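Local coordinates for protein arginase 1, mitochondrial (Arabidopsis thaliana, PDB 6VSU) that hydrolyses L-arginine to urea and L-ornithine, and agmatine to urea and putrescine, using two manganese ions in each subunit of a hexamer, at residues E[49-54]-E[139-144]; E[251-256]-E[269-274]; E[41-46]-E[128-133]; E[194-199]-E[215-220]. One frame throughout, in Å; residues are numbered along the deposited sequence.

Contact 1. Residues E[49-54]-E[139-144]. With MN (manganese (II) ion), chain B.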
loop_
_atom_site.group_PDB
_atom_site.type_symbol
_atom_site.label_atom_id
_atom_site.label_comp_id
_atom_site.label_asym_id
_atom_site.label_seq_id
_atom_site.Cartn_x
_atom_site.Cartn_y
_atom_site.Cartn_z
ATOM N N VAL E 49 -13.694 -13.838 19.952
ATOM C CA VAL E 49 -13.578 -12.930 21.119
ATOM C C VAL E 49 -12.873 -11.660 20.670
ATOM O O VAL E 49 -11.631 -11.626 20.631
ATOM C CB VAL E 49 -12.848 -13.648 22.258
ATOM C CG1 VAL E 49 -12.895 -12.766 23.501
ATOM C CG2 VAL E 49 -13.481 -15.007 22.530
ATOM N N PRO E 50 -13.622 -10.688 20.117
ATOM C CA PRO E 50 -13.036 -9.480 19.529
ATOM C C PRO E 50 -12.598 -8.487 20.600
ATOM O O PRO E 50 -13.325 -7.555 20.928
ATOM C CB PRO E 50 -14.187 -8.870 18.696
ATOM C CG PRO E 50 -15.431 -9.325 19.476
ATOM C CD PRO E 50 -15.079 -10.744 19.896
ATOM N N LEU E 51 -11.488 -8.815 21.224
ATOM C CA LEU E 51 -10.935 -8.094 22.389
ATOM C C LEU E 51 -9.523 -7.681 22.031
ATOM O O LEU E 51 -8.707 -8.536 21.706
ATOM C CB LEU E 51 -10.989 -9.030 23.602
ATOM C CG LEU E 51 -10.676 -8.379 24.924
ATOM C CD1 LEU E 51 -11.355 -9.130 26.043
ATOM C CD2 LEU E 51 -9.176 -8.292 25.154
ATOM N N GLY E 52 -9.182 -6.417 22.163
ATOM C CA GLY E 52 -7.780 -5.975 21.956
ATOM C C GLY E 52 -7.275 -4.997 23.006
ATOM O O GLY E 52 -6.163 -4.507 22.809
ATOM N N HIS E 53 -8.040 -4.667 24.043
ATOM C CA HIS E 53 -7.664 -3.552 24.950
ATOM C C HIS E 53 -6.614 -3.991 25.998
ATOM O O HIS E 53 -6.165 -3.151 26.790
ATOM C CB HIS E 53 -8.883 -2.905 25.585
ATOM C CG HIS E 53 -9.594 -3.784 26.555
ATOM N ND1 HIS E 53 -10.451 -4.791 26.143
ATOM C CD2 HIS E 53 -9.578 -3.807 27.918
ATOM C CE1 HIS E 53 -10.948 -5.396 27.225
ATOM N NE2 HIS E 53 -10.415 -4.801 28.331
ATOM N N ASN E 54 -6.236 -5.249 26.031
ATOM C CA ASN E 54 -5.157 -5.779 26.916
ATOM C C ASN E 54 -3.802 -5.783 26.187
ATOM O O ASN E 54 -2.802 -6.176 26.842
ATOM C CB ASN E 54 -5.558 -7.144 27.450
ATOM C CG ASN E 54 -6.634 -6.991 28.492
ATOM O OD1 ASN E 54 -6.569 -6.047 29.292
ATOM N ND2 ASN E 54 -7.626 -7.861 28.457
ATOM N N ASP E 139 -6.655 -10.270 21.283
ATOM C CA ASP E 139 -5.266 -10.297 21.793
ATOM C C ASP E 139 -5.078 -11.533 22.709
ATOM O O ASP E 139 -6.050 -12.207 23.045
ATOM C CB ASP E 139 -4.914 -8.950 22.413
ATOM C CG ASP E 139 -5.514 -8.640 23.790
ATOM O OD1 ASP E 139 -5.532 -9.558 24.680
ATOM O OD2 ASP E 139 -5.903 -7.438 23.980
ATOM N N HIS E 140 -3.846 -11.827 23.108
ATOM C CA HIS E 140 -3.500 -13.091 23.814
ATOM C C HIS E 140 -4.065 -13.106 25.250
ATOM O O HIS E 140 -3.997 -14.124 25.866
ATOM C CB HIS E 140 -1.967 -13.319 23.778
ATOM C CG HIS E 140 -1.655 -14.727 23.494
ATOM N ND1 HIS E 140 -0.554 -15.109 22.794
ATOM C CD2 HIS E 140 -2.378 -15.832 23.731
ATOM C CE1 HIS E 140 -0.584 -16.403 22.640
ATOM N NE2 HIS E 140 -1.669 -16.856 23.230
ATOM N N SER E 141 -4.672 -12.030 25.752
ATOM C CA SER E 141 -5.239 -12.027 27.119
ATOM C C SER E 141 -6.338 -13.078 27.222
ATOM O O SER E 141 -6.570 -13.600 28.344
ATOM C CB SER E 141 -5.703 -10.686 27.583
ATOM O OG SER E 141 -6.800 -10.242 26.843
ATOM N N ILE E 142 -6.980 -13.388 26.116
ATOM C CA ILE E 142 -8.195 -14.228 26.155
ATOM C C ILE E 142 -7.824 -15.697 26.439
ATOM O O ILE E 142 -8.695 -16.454 26.905
ATOM C CB ILE E 142 -8.957 -14.049 24.853
ATOM C CG1 ILE E 142 -8.271 -14.806 23.728
ATOM C CG2 ILE E 142 -9.159 -12.550 24.579
ATOM C CD1 ILE E 142 -8.988 -14.731 22.448
ATOM N N SER E 143 -6.580 -16.085 26.191
ATOM C CA SER E 143 -6.139 -17.460 26.423
ATOM C C SER E 143 -6.363 -17.842 27.882
ATOM O O SER E 143 -6.724 -18.987 28.134
ATOM C CB SER E 143 -4.729 -17.602 26.003
ATOM O OG SER E 143 -4.652 -17.660 24.587
ATOM N N TYR E 144 -6.218 -16.913 28.819
ATOM C CA TYR E 144 -6.384 -17.209 30.264
ATOM C C TYR E 144 -7.816 -17.663 30.511
ATOM O O TYR E 144 -8.026 -18.779 30.983
ATOM C CB TYR E 144 -5.961 -16.043 31.160
ATOM C CG TYR E 144 -6.403 -16.111 32.606
ATOM C CD1 TYR E 144 -6.454 -17.304 33.305
ATOM C CD2 TYR E 144 -6.721 -14.961 33.313
ATOM C CE1 TYR E 144 -6.769 -17.367 34.668
ATOM C CE2 TYR E 144 -7.078 -15.009 34.662
ATOM C CZ TYR E 144 -7.113 -16.219 35.348
ATOM O OH TYR E 144 -7.468 -16.261 36.671
HETATM MN MN MN B . 1.348 -13.803 22.733
HETATM O O HOH W 1 3.002 -12.475 22.525
HETATM O O HOH W 2 0.879 -11.538 23.470
#
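Asp139 and Ser141 meet the loop of Leu51 and Asn54 through an Asx turn just ahead of the 3-10 turn that leads toward helix 143-154 in the arginase fold, beside the dimanganese centre. Asp139 OD1 takes two bonds, from Ser141 N at 2.8 Å and from Ser141 OG at 2.6 Å. The second arrives on the syn side, 17° out of the carboxylate plane. Ser141 OG, between its backbone N and carbonyl carbon (chi1 67°), meets both Asp139 OD1 and Asn54 ND2. With that hydroxyl donating to Asp139, its oxygen accepts Asn54 ND2 at 3.0 Å, while Asn54 OD1 is satisfied by Asn176, a probable substrate-binding residue. Asp139 OD2 is hydrogen-bonded to Ser55 OG and accepts, weakly, from Asn54 N. An alanine in place of Asp139 would probably leave Ser141 N and OG without their acceptor and the Ser141 hydroxyl free to turn away from Asn54. The backbone closes the pair where Asp139 N gives to Leu51 O at 2.7 Å, nearly along the C=O axis. Alongside, Ile142 CG2 touches Val49 CG1 and Leu51 CB. His140, next in the chain, turns away; its NE2 is bonded to Ser247 and its ND1 binds manganese at 2.3 Å.

Contact 2. Residues E[251-256]-E[269-274]. With MN (manganese (II) ion), chain C.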
loop_
_atom_site.group_PDB
_atom_site.type_symbol
_atom_site.label_atom_id
_atom_site.label_comp_id
_atom_site.label_asym_id
_atom_site.label_seq_id
_atom_site.Cartn_x
_atom_site.Cartn_y
_atom_site.Cartn_z
ATOM N N ASP E 251 2.146 -14.386 15.513
ATOM C CA ASP E 251 3.543 -13.888 15.478
ATOM C C ASP E 251 4.535 -15.014 15.780
ATOM O O ASP E 251 5.703 -14.758 15.690
ATOM C CB ASP E 251 3.779 -12.643 16.335
ATOM C CG ASP E 251 3.811 -12.898 17.838
ATOM O OD1 ASP E 251 4.052 -14.058 18.244
ATOM O OD2 ASP E 251 3.503 -11.951 18.561
ATOM N N CYS E 252 4.105 -16.248 15.988
ATOM C CA CYS E 252 5.058 -17.409 15.956
ATOM C C CYS E 252 5.717 -17.498 14.581
ATOM O O CYS E 252 6.881 -17.916 14.495
ATOM C CB CYS E 252 4.375 -18.718 16.340
ATOM S SG CYS E 252 3.210 -19.405 15.131
ATOM N N LEU E 253 4.999 -17.052 13.558
ATOM C CA LEU E 253 5.444 -17.028 12.173
ATOM C C LEU E 253 6.392 -15.871 11.945
ATOM O O LEU E 253 6.148 -14.796 12.476
ATOM C CB LEU E 253 4.193 -16.874 11.308
ATOM C CG LEU E 253 3.267 -18.075 11.328
ATOM C CD1 LEU E 253 1.944 -17.621 10.756
ATOM C CD2 LEU E 253 3.857 -19.232 10.523
ATOM N N ASP E 254 7.424 -16.082 11.148
ATOM C CA ASP E 254 8.252 -14.959 10.698
ATOM C C ASP E 254 7.322 -13.917 10.101
ATOM O O ASP E 254 6.357 -14.282 9.439
ATOM C CB ASP E 254 9.288 -15.385 9.669
ATOM C CG ASP E 254 10.317 -14.297 9.520
ATOM O OD1 ASP E 254 10.043 -13.370 8.770
ATOM O OD2 ASP E 254 11.305 -14.296 10.297
ATOM N N PRO E 255 7.556 -12.616 10.322
ATOM C CA PRO E 255 6.703 -11.582 9.740
ATOM C C PRO E 255 6.695 -11.575 8.206
ATOM O O PRO E 255 5.786 -10.990 7.646
ATOM C CB PRO E 255 7.220 -10.241 10.307
ATOM C CG PRO E 255 8.553 -10.563 10.914
ATOM C CD PRO E 255 8.525 -12.050 11.247
ATOM N N ALA E 256 7.640 -12.263 7.558
ATOM C CA ALA E 256 7.552 -12.490 6.104
ATOM C C ALA E 256 6.222 -13.193 5.808
ATOM O O ALA E 256 5.690 -12.911 4.709
ATOM C CB ALA E 256 8.690 -13.287 5.605
ATOM N N LEU E 269 9.081 -18.833 12.517
ATOM C CA LEU E 269 8.752 -20.100 11.852
ATOM C C LEU E 269 8.155 -19.786 10.464
ATOM O O LEU E 269 7.470 -18.781 10.291
ATOM C CB LEU E 269 7.773 -20.889 12.743
ATOM C CG LEU E 269 8.295 -21.370 14.106
ATOM C CD1 LEU E 269 7.160 -21.727 15.046
ATOM C CD2 LEU E 269 9.180 -22.572 13.965
ATOM N N SER E 270 8.312 -20.700 9.530
ATOM C CA SER E 270 7.564 -20.652 8.255
ATOM C C SER E 270 6.181 -21.231 8.520
ATOM O O SER E 270 5.961 -21.819 9.569
ATOM C CB SER E 270 8.298 -21.392 7.107
ATOM O OG SER E 270 8.146 -22.785 7.289
ATOM N N PHE E 271 5.250 -21.006 7.613
ATOM C CA PHE E 271 3.885 -21.534 7.763
ATOM C C PHE E 271 4.015 -23.040 7.724
ATOM O O PHE E 271 3.264 -23.706 8.441
ATOM C CB PHE E 271 2.943 -21.042 6.660
ATOM C CG PHE E 271 1.511 -21.298 7.010
ATOM C CD1 PHE E 271 0.796 -20.427 7.816
ATOM C CD2 PHE E 271 0.889 -22.443 6.591
ATOM C CE1 PHE E 271 -0.507 -20.719 8.204
ATOM C CE2 PHE E 271 -0.406 -22.760 7.017
ATOM C CZ PHE E 271 -1.114 -21.885 7.806
ATOM N N ARG E 272 4.789 -23.539 6.782
ATOM C CA ARG E 272 5.019 -24.996 6.644
ATOM C C ARG E 272 5.632 -25.558 7.943
ATOM O O ARG E 272 5.251 -26.689 8.296
ATOM C CB ARG E 272 5.833 -25.325 5.417
ATOM C CG ARG E 272 5.941 -26.819 5.136
ATOM C CD ARG E 272 4.646 -27.650 5.184
ATOM N NE ARG E 272 3.620 -26.996 4.388
ATOM C CZ ARG E 272 2.358 -27.335 4.243
ATOM N NH1 ARG E 272 1.842 -28.346 4.925
ATOM N NH2 ARG E 272 1.585 -26.621 3.429
ATOM N N ASP E 273 6.546 -24.849 8.612
ATOM C CA ASP E 273 7.105 -25.277 9.918
ATOM C C ASP E 273 5.963 -25.482 10.929
ATOM O O ASP E 273 5.892 -26.562 11.581
ATOM C CB ASP E 273 8.078 -24.253 10.500
ATOM C CG ASP E 273 9.398 -24.080 9.762
ATOM O OD1 ASP E 273 9.837 -25.038 9.095
ATOM O OD2 ASP E 273 10.031 -22.987 9.917
ATOM N N VAL E 274 5.029 -24.554 11.027
ATOM C CA VAL E 274 3.897 -24.676 11.991
ATOM C C VAL E 274 3.022 -25.900 11.650
ATOM O O VAL E 274 2.610 -26.649 12.567
ATOM C CB VAL E 274 3.092 -23.371 12.048
ATOM C CG1 VAL E 274 1.793 -23.510 12.828
ATOM C CG2 VAL E 274 3.950 -22.270 12.638
HETATM MN MN MN C . 3.502 -12.907 20.469
HETATM O O HOH W 1 3.002 -12.475 22.525
#
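Leu253 lies against the first turn of helix 271-280, and its two methyl branches meet different parts of it. CD2 packs 3.6 Å from Phe271 CA and 3.7 Å from Val274 CG2, while CD1 reaches obliquely to the Phe271 ring at CD1. With CG anti to the carbonyl carbon (chi1 -68°), the branched end comes closer to the helix than the direction of CB alone would bring it. Val274 CG2 is shared, since Cys252 SG touches it at 3.9 Å. Leu269 turns its side chain along the Cys252 carbonyl, with CB 3.6 Å from Cys252 O.

A single backbone bridge sets these side chains against each other: Leu269 N gives to Cys252 O in the carbonyl plane, on a lone pair, and Asp254 N gives to Leu269 O at 2.8 Å. A capping box closes the helix start: Ser270 OG accepts from Asp273 N, and Asp273 OD2 from Ser270 N. Asp254 makes an Asx turn through OD1 to Ala256 N, and its OD2 takes Gly267 N and Gly268 N.

At the other end, Asp251 holds one manganese ion with both carboxylate oxygens, OD2 at 2.1 Å and OD1 at 2.6 Å. The backbone bridge and Leu253 join the loop that carries this ligand to helix 271-280, with Val307 of helix 303-319 packed on Leu253 and Phe271, and Leu163 of strand 158-163 on Cys252 and Leu269.

Contact 3. Residues E[41-46]-E[128-133]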
loop_
_atom_site.group_PDB
_atom_site.type_symbol
_atom_site.label_atom_id
_atom_site.label_comp_id
_atom_site.label_asym_id
_atom_site.label_seq_id
_atom_site.Cartn_x
_atom_site.Cartn_y
_atom_site.Cartn_z
ATOM N N LYS E 41 -17.431 -37.749 17.179
ATOM C CA LYS E 41 -16.881 -37.858 18.542
ATOM C C LYS E 41 -16.512 -36.472 19.029
ATOM O O LYS E 41 -16.502 -36.263 20.239
ATOM C CB LYS E 41 -15.628 -38.747 18.540
ATOM C CG LYS E 41 -15.879 -40.240 18.326
ATOM C CD LYS E 41 -14.568 -41.052 18.413
ATOM C CE LYS E 41 -14.778 -42.545 18.592
ATOM N NZ LYS E 41 -15.558 -43.085 17.452
ATOM N N ALA E 42 -16.146 -35.580 18.114
ATOM C CA ALA E 42 -15.822 -34.187 18.433
ATOM C C ALA E 42 -16.011 -33.342 17.172
ATOM O O ALA E 42 -15.723 -33.789 16.095
ATOM C CB ALA E 42 -14.414 -34.073 18.985
ATOM N N SER E 43 -16.439 -32.119 17.351
ATOM C CA SER E 43 -16.820 -31.150 16.293
ATOM C C SER E 43 -16.319 -29.783 16.735
ATOM O O SER E 43 -16.797 -29.294 17.735
ATOM C CB SER E 43 -18.320 -31.155 16.114
ATOM O OG SER E 43 -18.667 -32.354 15.502
ATOM N N THR E 44 -15.339 -29.261 16.041
ATOM C CA THR E 44 -14.819 -27.889 16.228
ATOM C C THR E 44 -15.947 -26.861 16.027
ATOM O O THR E 44 -16.688 -26.901 15.017
ATOM C CB THR E 44 -13.710 -27.609 15.228
ATOM O OG1 THR E 44 -12.720 -28.633 15.306
ATOM C CG2 THR E 44 -13.097 -26.265 15.515
ATOM N N SER E 45 -16.064 -25.929 16.959
ATOM C CA SER E 45 -17.012 -24.810 16.877
ATOM C C SER E 45 -16.246 -23.541 17.198
ATOM O O SER E 45 -15.642 -23.488 18.252
ATOM C CB SER E 45 -18.148 -25.033 17.789
ATOM O OG SER E 45 -19.260 -24.308 17.341
ATOM N N LEU E 46 -16.229 -22.598 16.253
ATOM C CA LEU E 46 -15.525 -21.311 16.389
ATOM C C LEU E 46 -16.258 -20.439 17.388
ATOM O O LEU E 46 -17.492 -20.441 17.418
ATOM C CB LEU E 46 -15.469 -20.608 15.041
ATOM C CG LEU E 46 -14.863 -21.401 13.898
ATOM C CD1 LEU E 46 -14.720 -20.499 12.665
ATOM C CD2 LEU E 46 -13.511 -21.968 14.269
ATOM N N GLU E 128 -22.612 -28.138 24.756
ATOM C CA GLU E 128 -23.318 -28.773 23.626
ATOM C C GLU E 128 -22.422 -29.848 23.029
ATOM O O GLU E 128 -21.576 -29.569 22.215
ATOM C CB GLU E 128 -23.745 -27.719 22.608
ATOM C CG GLU E 128 -24.797 -26.799 23.183
ATOM C CD GLU E 128 -26.174 -27.425 23.251
ATOM O OE1 GLU E 128 -26.446 -28.446 22.554
ATOM O OE2 GLU E 128 -26.988 -26.854 23.947
ATOM N N GLU E 129 -22.692 -31.095 23.417
ATOM C CA GLU E 129 -21.962 -32.291 22.929
ATOM C C GLU E 129 -22.236 -32.453 21.430
ATOM O O GLU E 129 -23.396 -32.344 21.043
ATOM C CB GLU E 129 -22.499 -33.508 23.681
ATOM C CG GLU E 129 -21.546 -34.679 23.717
ATOM C CD GLU E 129 -20.479 -34.581 24.792
ATOM O OE1 GLU E 129 -20.839 -34.335 25.961
ATOM O OE2 GLU E 129 -19.295 -34.755 24.453
ATOM N N PRO E 130 -21.246 -32.776 20.570
ATOM C CA PRO E 130 -19.839 -32.878 20.942
ATOM C C PRO E 130 -18.926 -31.728 20.510
ATOM O O PRO E 130 -17.797 -31.979 20.025
ATOM C CB PRO E 130 -19.442 -34.120 20.132
ATOM C CG PRO E 130 -20.125 -33.845 18.814
ATOM C CD PRO E 130 -21.441 -33.174 19.173
ATOM N N LEU E 131 -19.392 -30.506 20.680
ATOM C CA LEU E 131 -18.622 -29.351 20.240
ATOM C C LEU E 131 -17.392 -29.214 21.151
ATOM O O LEU E 131 -17.508 -29.384 22.375
ATOM C CB LEU E 131 -19.475 -28.082 20.292
ATOM C CG LEU E 131 -20.792 -28.077 19.532
ATOM C CD1 LEU E 131 -21.427 -26.696 19.650
ATOM C CD2 LEU E 131 -20.692 -28.493 18.079
ATOM N N ARG E 132 -16.298 -28.774 20.543
ATOM C CA ARG E 132 -15.049 -28.385 21.210
ATOM C C ARG E 132 -14.663 -27.003 20.704
ATOM O O ARG E 132 -14.727 -26.719 19.528
ATOM C CB ARG E 132 -13.985 -29.430 20.886
ATOM C CG ARG E 132 -14.372 -30.836 21.316
ATOM C CD ARG E 132 -13.126 -31.712 21.508
ATOM N NE ARG E 132 -13.443 -33.023 22.034
ATOM C CZ ARG E 132 -12.554 -33.921 22.421
ATOM N NH1 ARG E 132 -11.249 -33.671 22.406
ATOM N NH2 ARG E 132 -12.982 -35.103 22.789
ATOM N N PRO E 133 -14.278 -26.067 21.581
ATOM C CA PRO E 133 -14.180 -24.674 21.187
ATOM C C PRO E 133 -12.831 -24.417 20.514
ATOM O O PRO E 133 -11.793 -24.801 21.041
ATOM C CB PRO E 133 -14.251 -23.919 22.518
ATOM C CG PRO E 133 -13.493 -24.868 23.440
ATOM C CD PRO E 133 -13.981 -26.244 23.009
HETATM O O HOH W 3 -16.177 -34.260 22.128
#
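Ala42 CB sits over one face of the Arg132 guanidinium, 3.4 Å from NE and 3.7 Å from CD, the methyl lying over the NE side of the group. The arginine chain runs extended from CG to NE alongside the alanine. In the guanidinium plane, at its edge, a water accepts from Arg132 NE at 3.0 Å and donates to Lys41 O, linking the side chain to the neighbouring backbone. On the sheet face of Ser43, Ser45 and Leu131, the leucine spreads its branches between the two serines: CD2 comes 4.1 Å from Ser43 CB and CD1 4.0 Å from Ser45 OG.

The two backbones run parallel, strand 43-46 beside strand 131-133, in the parallel sheet at the heart of the arginase alpha/beta fold. Ser43 N gives to Pro130 O, Arg132 N to Ser43 O at 2.9 Å, and Ser45 N to Arg132 O. The short strand segments are inclined at 48°. Pro130, reached through a cis peptide bond, places its CB 3.6 Å from Lys41 O.

Farther out, Asp284 forms a salt bridge with Arg132 NH1, holding the guanidinium on the side away from the water, and Ile319 of helix 303-319 packs on Arg132. The serine hydroxyls bond beyond the pair, Ser43 OG to Arg91 O and Ser45 OG to Thr94 OG1. Val34 of helix 7-37 and Val125 of helix 111-126 both pack against Leu131.

Contact 4. Residues E[194-199]-E[215-220]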
loop_
_atom_site.group_PDB
_atom_site.type_symbol
_atom_site.label_atom_id
_atom_site.label_comp_id
_atom_site.label_asym_id
_atom_site.label_seq_id
_atom_site.Cartn_x
_atom_site.Cartn_y
_atom_site.Cartn_z
ATOM N N ARG E 194 -0.608 -28.900 33.125
ATOM C CA ARG E 194 0.477 -29.775 33.581
ATOM C C ARG E 194 1.766 -29.316 32.871
ATOM O O ARG E 194 2.562 -28.661 33.526
ATOM C CB ARG E 194 0.088 -31.224 33.330
ATOM C CG ARG E 194 1.161 -32.177 33.830
ATOM C CD ARG E 194 0.928 -33.614 33.430
ATOM N NE ARG E 194 0.777 -33.890 32.002
ATOM C CZ ARG E 194 0.543 -35.105 31.479
ATOM N NH1 ARG E 194 0.441 -36.168 32.263
ATOM N NH2 ARG E 194 0.403 -35.255 30.178
ATOM N N ARG E 195 1.911 -29.581 31.573
ATOM C CA ARG E 195 3.031 -29.083 30.737
ATOM C C ARG E 195 2.561 -27.858 29.940
ATOM O O ARG E 195 1.396 -27.872 29.463
ATOM C CB ARG E 195 3.523 -30.178 29.806
ATOM C CG ARG E 195 4.109 -31.363 30.563
ATOM C CD ARG E 195 4.518 -32.409 29.578
ATOM N NE ARG E 195 5.747 -32.064 28.844
ATOM C CZ ARG E 195 6.233 -32.752 27.806
ATOM N NH1 ARG E 195 7.379 -32.391 27.239
ATOM N NH2 ARG E 195 5.602 -33.850 27.400
ATOM N N LEU E 196 3.424 -26.846 29.875
ATOM C CA LEU E 196 3.380 -25.723 28.925
ATOM C C LEU E 196 4.669 -25.741 28.102
ATOM O O LEU E 196 5.759 -25.508 28.667
ATOM C CB LEU E 196 3.236 -24.411 29.688
ATOM C CG LEU E 196 3.217 -23.126 28.849
ATOM C CD1 LEU E 196 2.117 -23.125 27.829
ATOM C CD2 LEU E 196 3.085 -21.905 29.757
ATOM N N LEU E 197 4.515 -26.083 26.821
ATOM C CA LEU E 197 5.576 -26.004 25.816
ATOM C C LEU E 197 5.341 -24.726 25.003
ATOM O O LEU E 197 4.235 -24.590 24.399
ATOM C CB LEU E 197 5.478 -27.202 24.891
ATOM C CG LEU E 197 6.141 -28.464 25.389
ATOM C CD1 LEU E 197 5.285 -29.098 26.476
ATOM C CD2 LEU E 197 6.418 -29.449 24.238
ATOM N N GLN E 198 6.326 -23.825 25.062
ATOM C CA GLN E 198 6.356 -22.527 24.351
ATOM C C GLN E 198 7.354 -22.700 23.212
ATOM O O GLN E 198 8.461 -23.078 23.482
ATOM C CB GLN E 198 6.740 -21.431 25.352
ATOM C CG GLN E 198 5.684 -21.322 26.437
ATOM C CD GLN E 198 5.882 -20.057 27.227
ATOM O OE1 GLN E 198 7.002 -19.757 27.665
ATOM N NE2 GLN E 198 4.796 -19.335 27.442
ATOM N N VAL E 199 6.876 -22.554 21.981
ATOM C CA VAL E 199 7.627 -22.811 20.733
ATOM C C VAL E 199 7.603 -21.566 19.854
ATOM O O VAL E 199 6.532 -21.020 19.628
ATOM C CB VAL E 199 7.043 -24.028 19.994
ATOM C CG1 VAL E 199 7.867 -24.287 18.738
ATOM C CG2 VAL E 199 7.020 -25.222 20.930
ATOM N N PHE E 215 7.618 -21.671 37.063
ATOM C CA PHE E 215 6.432 -22.493 36.737
ATOM C C PHE E 215 6.823 -23.803 36.066
ATOM O O PHE E 215 5.920 -24.565 35.729
ATOM C CB PHE E 215 5.432 -21.717 35.877
ATOM C CG PHE E 215 4.833 -20.532 36.568
ATOM C CD1 PHE E 215 4.103 -20.673 37.735
ATOM C CD2 PHE E 215 5.034 -19.264 36.052
ATOM C CE1 PHE E 215 3.562 -19.570 38.369
ATOM C CE2 PHE E 215 4.483 -18.159 36.682
ATOM C CZ PHE E 215 3.755 -18.315 37.845
ATOM N N GLY E 216 8.105 -24.016 35.800
ATOM C CA GLY E 216 8.548 -25.229 35.086
ATOM C C GLY E 216 8.058 -25.267 33.652
ATOM O O GLY E 216 7.592 -26.348 33.187
ATOM N N VAL E 217 8.092 -24.137 32.984
ATOM C CA VAL E 217 7.661 -24.004 31.558
ATOM C C VAL E 217 8.785 -24.601 30.700
ATOM O O VAL E 217 9.958 -24.425 31.066
ATOM C CB VAL E 217 7.402 -22.522 31.217
ATOM C CG1 VAL E 217 7.031 -22.287 29.769
ATOM C CG2 VAL E 217 6.321 -21.972 32.087
ATOM N N GLU E 218 8.455 -25.290 29.624
ATOM C CA GLU E 218 9.441 -25.766 28.629
ATOM C C GLU E 218 9.505 -24.764 27.470
ATOM O O GLU E 218 8.526 -24.702 26.710
ATOM C CB GLU E 218 9.024 -27.147 28.176
ATOM C CG GLU E 218 9.059 -28.132 29.328
ATOM C CD GLU E 218 8.302 -29.414 29.010
ATOM O OE1 GLU E 218 8.695 -30.037 27.959
ATOM O OE2 GLU E 218 7.278 -29.722 29.747
ATOM N N GLN E 219 10.566 -23.956 27.403
ATOM C CA GLN E 219 10.675 -22.811 26.480
ATOM C C GLN E 219 11.600 -23.227 25.340
ATOM O O GLN E 219 12.760 -23.471 25.608
ATOM C CB GLN E 219 11.177 -21.551 27.185
ATOM C CG GLN E 219 10.094 -20.958 28.064
ATOM C CD GLN E 219 10.470 -19.710 28.832
ATOM O OE1 GLN E 219 11.627 -19.543 29.200
ATOM N NE2 GLN E 219 9.482 -18.869 29.130
ATOM N N TYR E 220 11.120 -23.274 24.105
ATOM C CA TYR E 220 11.959 -23.550 22.916
ATOM C C TYR E 220 12.173 -22.202 22.221
ATOM O O TYR E 220 11.213 -21.624 21.771
ATOM C CB TYR E 220 11.338 -24.644 22.041
ATOM C CG TYR E 220 11.278 -25.965 22.747
ATOM C CD1 TYR E 220 12.375 -26.802 22.725
ATOM C CD2 TYR E 220 10.228 -26.318 23.567
ATOM C CE1 TYR E 220 12.415 -27.970 23.457
ATOM C CE2 TYR E 220 10.228 -27.511 24.263
ATOM C CZ TYR E 220 11.316 -28.347 24.200
ATOM O OH TYR E 220 11.381 -29.523 24.903
HETATM O O HOH W 4 6.147 -27.724 31.514
#
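Strands 195-199 and 218-220 run parallel, 11° apart, joined by Glu218 N to Leu196 O, Gln198 N to Glu218 O and Tyr220 N to Gln198 O, as neighbouring strands of a beta-alpha-beta unit. Arg195 grips Glu218 side-on: NE meets OE2 at 2.9 Å and NH1 meets OE1 at 2.8 Å. Both oxygens use their syn lone pairs, and the guanidinium and carboxylate planes lie 7° apart. The arginine chain bends at chi3 (74°), turning its end onto the extended glutamate. A water donating to Gly216 O and Glu218 OE2 adds a further bond to that carboxylate. Replacing Arg195 with an alanine would probably leave the Glu218 charge without its mate and its carboxylate freer to turn.

On the other sheet face Gln198 OE1 accepts from Gln219 NE2 at 3.0 Å, the two amides nearly coplanar. Gln198 NE2 bonds to Pro167 O and His162, and Val217 CG1 packs 3.3 Å from Gln198 OE1. The two flat polar links, one between opposite charges and one between neutral amides, would each probably hold the strands in register from their own side of the sheet, and the buried Gln198 amide, bonded at both ends, is likely to be fixed in rotation.

From the N terminus, contact 3 comes first, joining strand 43-48 to strand 131-136 across some eighty residues that include strand 93-98 and helix 111-126. Contact 1 crosses it: its segments follow those same two strands, so the neighbouring strands are tied once within the sheet and again in the loops that follow them, near the metals. Contacts 4 and 2 come later in series, each closing a short loop, the first around helix 206-215 at the sheet edge, the second from the loop after strand 244-249 to helix 271-280. Contacts 1 and 2 do not touch, yet one water binds both their manganese ions. Contacts 3 and 4 belong to the same sheet, with centres about 26 Å apart.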